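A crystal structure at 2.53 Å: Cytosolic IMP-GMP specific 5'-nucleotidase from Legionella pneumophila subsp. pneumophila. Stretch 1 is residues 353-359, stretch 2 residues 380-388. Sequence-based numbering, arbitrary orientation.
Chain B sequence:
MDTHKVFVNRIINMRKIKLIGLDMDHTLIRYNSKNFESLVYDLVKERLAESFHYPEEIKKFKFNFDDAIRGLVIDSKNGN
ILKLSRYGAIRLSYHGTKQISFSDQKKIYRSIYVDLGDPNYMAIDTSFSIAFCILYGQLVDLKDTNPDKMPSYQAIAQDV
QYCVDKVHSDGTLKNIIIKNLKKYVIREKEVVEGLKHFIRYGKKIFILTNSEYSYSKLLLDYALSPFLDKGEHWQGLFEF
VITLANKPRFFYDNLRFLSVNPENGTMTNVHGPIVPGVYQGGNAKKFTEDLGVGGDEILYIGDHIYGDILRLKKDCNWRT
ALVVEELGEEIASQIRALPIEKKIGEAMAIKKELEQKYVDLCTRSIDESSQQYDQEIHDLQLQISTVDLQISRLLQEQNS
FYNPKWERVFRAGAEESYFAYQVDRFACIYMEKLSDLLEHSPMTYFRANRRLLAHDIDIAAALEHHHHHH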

# COMPACT_ATOMS: atom_id res chain seq x y z
N GLU B 353 -21.10 40.11 18.58
CA GLU B 353 -22.31 40.91 18.73
C GLU B 353 -22.22 42.06 17.74
O GLU B 353 -23.12 42.31 16.94
CB GLU B 353 -22.39 41.48 20.15
CG GLU B 353 -23.28 40.70 21.10
CD GLU B 353 -24.74 41.16 21.04
OE1 GLU B 353 -25.59 40.51 21.69
OE2 GLU B 353 -25.02 42.17 20.34
N LEU B 354 -21.10 42.77 17.83
CA LEU B 354 -20.84 43.91 16.97
C LEU B 354 -20.80 43.48 15.51
O LEU B 354 -21.33 44.16 14.64
CB LEU B 354 -19.51 44.55 17.36
CG LEU B 354 -19.49 45.19 18.75
CD1 LEU B 354 -18.07 45.66 19.09
CD2 LEU B 354 -20.46 46.35 18.79
N GLU B 355 -20.19 42.34 15.25
CA GLU B 355 -20.06 41.87 13.88
C GLU B 355 -21.40 41.54 13.21
O GLU B 355 -21.59 41.84 12.04
CB GLU B 355 -19.13 40.67 13.84
CG GLU B 355 -18.61 40.35 12.45
CD GLU B 355 -17.11 40.17 12.43
OE1 GLU B 355 -16.39 41.11 12.86
OE2 GLU B 355 -16.64 39.10 11.98
N GLN B 356 -22.32 40.93 13.96
CA GLN B 356 -23.62 40.55 13.41
C GLN B 356 -24.39 41.81 13.04
O GLN B 356 -24.88 41.95 11.92
CB GLN B 356 -24.42 39.74 14.43
CG GLN B 356 -25.45 38.78 13.84
CD GLN B 356 -24.81 37.62 13.06
OE1 GLN B 356 -24.43 37.78 11.89
NE2 GLN B 356 -24.67 36.47 13.71
N LYS B 357 -24.50 42.72 14.00
CA LYS B 357 -25.20 43.98 13.80
C LYS B 357 -24.65 44.68 12.55
O LYS B 357 -25.41 45.18 11.71
CB LYS B 357 -25.01 44.88 15.03
CG LYS B 357 -25.78 46.19 15.00
CD LYS B 357 -25.37 47.11 16.15
CE LYS B 357 -25.66 46.50 17.53
NZ LYS B 357 -27.12 46.44 17.85
N TYR B 358 -23.32 44.67 12.44
CA TYR B 358 -22.60 45.28 11.32
C TYR B 358 -22.92 44.60 9.99
O TYR B 358 -23.19 45.26 9.00
CB TYR B 358 -21.09 45.22 11.58
CG TYR B 358 -20.24 45.72 10.44
CD1 TYR B 358 -19.97 47.08 10.29
CD2 TYR B 358 -19.73 44.84 9.48
CE1 TYR B 358 -19.21 47.54 9.21
CE2 TYR B 358 -18.99 45.29 8.40
CZ TYR B 358 -18.73 46.64 8.26
OH TYR B 358 -17.99 47.08 7.19
N VAL B 359 -22.89 43.28 9.97
CA VAL B 359 -23.21 42.52 8.75
C VAL B 359 -24.60 42.91 8.24
O VAL B 359 -24.78 43.27 7.08
CB VAL B 359 -23.17 40.98 9.03
CG1 VAL B 359 -23.79 40.21 7.87
CG2 VAL B 359 -21.74 40.54 9.24
N LEU B 380 -19.49 51.21 14.05
CA LEU B 380 -19.31 49.80 14.31
C LEU B 380 -17.91 49.39 13.85
O LEU B 380 -17.23 48.62 14.52
CB LEU B 380 -20.35 48.96 13.56
CG LEU B 380 -21.77 48.78 14.10
CD1 LEU B 380 -21.71 48.28 15.53
CD2 LEU B 380 -22.54 50.09 14.01
N GLN B 381 -17.48 49.93 12.71
CA GLN B 381 -16.16 49.60 12.17
C GLN B 381 -15.04 49.93 13.16
O GLN B 381 -14.20 49.07 13.46
CB GLN B 381 -15.92 50.35 10.85
CG GLN B 381 -14.57 50.07 10.18
CD GLN B 381 -13.75 51.35 9.90
OE1 GLN B 381 -14.11 52.18 9.05
NE2 GLN B 381 -12.63 51.51 10.62
N LEU B 382 -15.03 51.16 13.67
CA LEU B 382 -14.01 51.58 14.64
C LEU B 382 -14.12 50.74 15.91
O LEU B 382 -13.14 50.19 16.41
CB LEU B 382 -14.17 53.07 14.96
CG LEU B 382 -13.35 54.04 14.09
CD1 LEU B 382 -13.51 53.72 12.61
CD2 LEU B 382 -13.79 55.46 14.38
N GLN B 383 -15.34 50.67 16.43
CA GLN B 383 -15.65 49.89 17.62
C GLN B 383 -15.12 48.45 17.48
O GLN B 383 -14.52 47.89 18.40
CB GLN B 383 -17.17 49.86 17.81
CG GLN B 383 -17.62 50.20 19.21
CD GLN B 383 -19.03 49.73 19.49
OE1 GLN B 383 -19.98 50.15 18.82
NE2 GLN B 383 -19.18 48.85 20.47
N ILE B 384 -15.34 47.84 16.32
CA ILE B 384 -14.88 46.49 16.10
C ILE B 384 -13.37 46.49 16.03
O ILE B 384 -12.72 45.53 16.44
CB ILE B 384 -15.50 45.90 14.82
CG1 ILE B 384 -17.01 45.72 15.02
CG2 ILE B 384 -14.84 44.58 14.48
CD1 ILE B 384 -17.75 45.24 13.77
N SER B 385 -12.80 47.58 15.52
CA SER B 385 -11.35 47.68 15.42
C SER B 385 -10.74 47.77 16.82
O SER B 385 -9.64 47.28 17.06
CB SER B 385 -10.96 48.92 14.62
OG SER B 385 -10.43 48.54 13.36
N THR B 386 -11.49 48.40 17.73
CA THR B 386 -11.07 48.56 19.12
C THR B 386 -11.14 47.24 19.89
O THR B 386 -10.19 46.85 20.57
CB THR B 386 -11.92 49.64 19.81
OG1 THR B 386 -11.72 50.89 19.15
CG2 THR B 386 -11.53 49.78 21.27
N VAL B 387 -12.27 46.55 19.80
CA VAL B 387 -12.39 45.29 20.51
C VAL B 387 -11.41 44.27 19.91
O VAL B 387 -10.80 43.50 20.64
CB VAL B 387 -13.85 44.74 20.45
CG1 VAL B 387 -14.26 44.46 19.02
CG2 VAL B 387 -13.97 43.49 21.31
N ASP B 388 -11.25 44.30 18.58
CA ASP B 388 -10.32 43.39 17.90
C ASP B 388 -8.92 43.57 18.45
O ASP B 388 -8.11 42.63 18.44
CB ASP B 388 -10.29 43.64 16.39
CG ASP B 388 -11.37 42.86 15.64
OD1 ASP B 388 -12.11 42.06 16.26
OD2 ASP B 388 -11.48 43.06 14.41

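Both stretches are helical throughout, and each belongs to a helix that extends beyond it in both directions. The two helices run nearly antiparallel, with an angle of 157° between their N-to-C directions, and their axes approach to 9.9 Å. Within each stretch the helix is held by regular i to i+4 backbone hydrogen bonds, such as Tyr 358 N to Leu 354 O at 3.0 Å and Ile 384 N to Leu 380 O at 2.7 Å. In the register of the two helices, the CA atoms of Leu 354 and Ile 384 lie 6.6 Å apart, and those of Tyr 358 and Leu 380 lie 6.3 Å apart. Advancing four residues along the first helix therefore means stepping back four along the second, so that one helical turn is matched by one turn running the other way.

The side chains that meet across this interface are largely apolar, and no hydrogen bond links the two stretches. Together they bury 420 Å² of surface, of which Leu 354 contributes 106 Å², the largest share of any residue. Its side chain, with chi1 in m and chi2 in t, packs as a knob into a hole formed by Leu 380, Gln 383, Ile 384 and Val 387, residues spaced over two turns of the facing helix. The fit engages several parts of the leucine. Leu 354 CB lies 3.6 Å from Ile 384 CG1, Leu 354 CD1 reaches Val 387 CG1 at 4.0 Å, and Leu 354 CD2 lies 4.0 Å from Leu 380 CD1. Leu 354 CD2 also comes within 3.3 Å of Gln 383 NE2, a close approach of a methyl group to an amide nitrogen that completes the wall of the pocket without a polar bond.

One turn further along the first helix, Tyr 358 also directs its CA-to-CB bond toward the partner. Leu 380 meets the edge of its ring, near the ring plane, with Leu 380 CB 3.8 Å from Tyr 358 CD1. The base of the tyrosine side chain packs against the isoleucine, as Tyr 358 CB lies 4.0 Å from Ile 384 CD1. Ile 384 thus touches both Leu 354 and Tyr 358, and Leu 380 does the same, so these four residues form a continuous apolar layer along the two helices.

Longer side chains flank this layer. The aliphatic part of Lys 357 contributes to the packing, with its CD atom 3.9 Å from Leu 380 CD1, while its NZ extends beyond that contact. Glu 355 starts from a CA-to-CB bond that points away, yet the end of its side chain comes nearer, bringing OE1 to 4.1 Å from Ile 384 CG2. This is a van der Waals approach; the carboxylate finds its hydrogen bonds elsewhere in the structure. Thr 386 makes no contact with the first stretch; its OG1 donates a hydrogen bond to Leu 382 O at 3.2 Å.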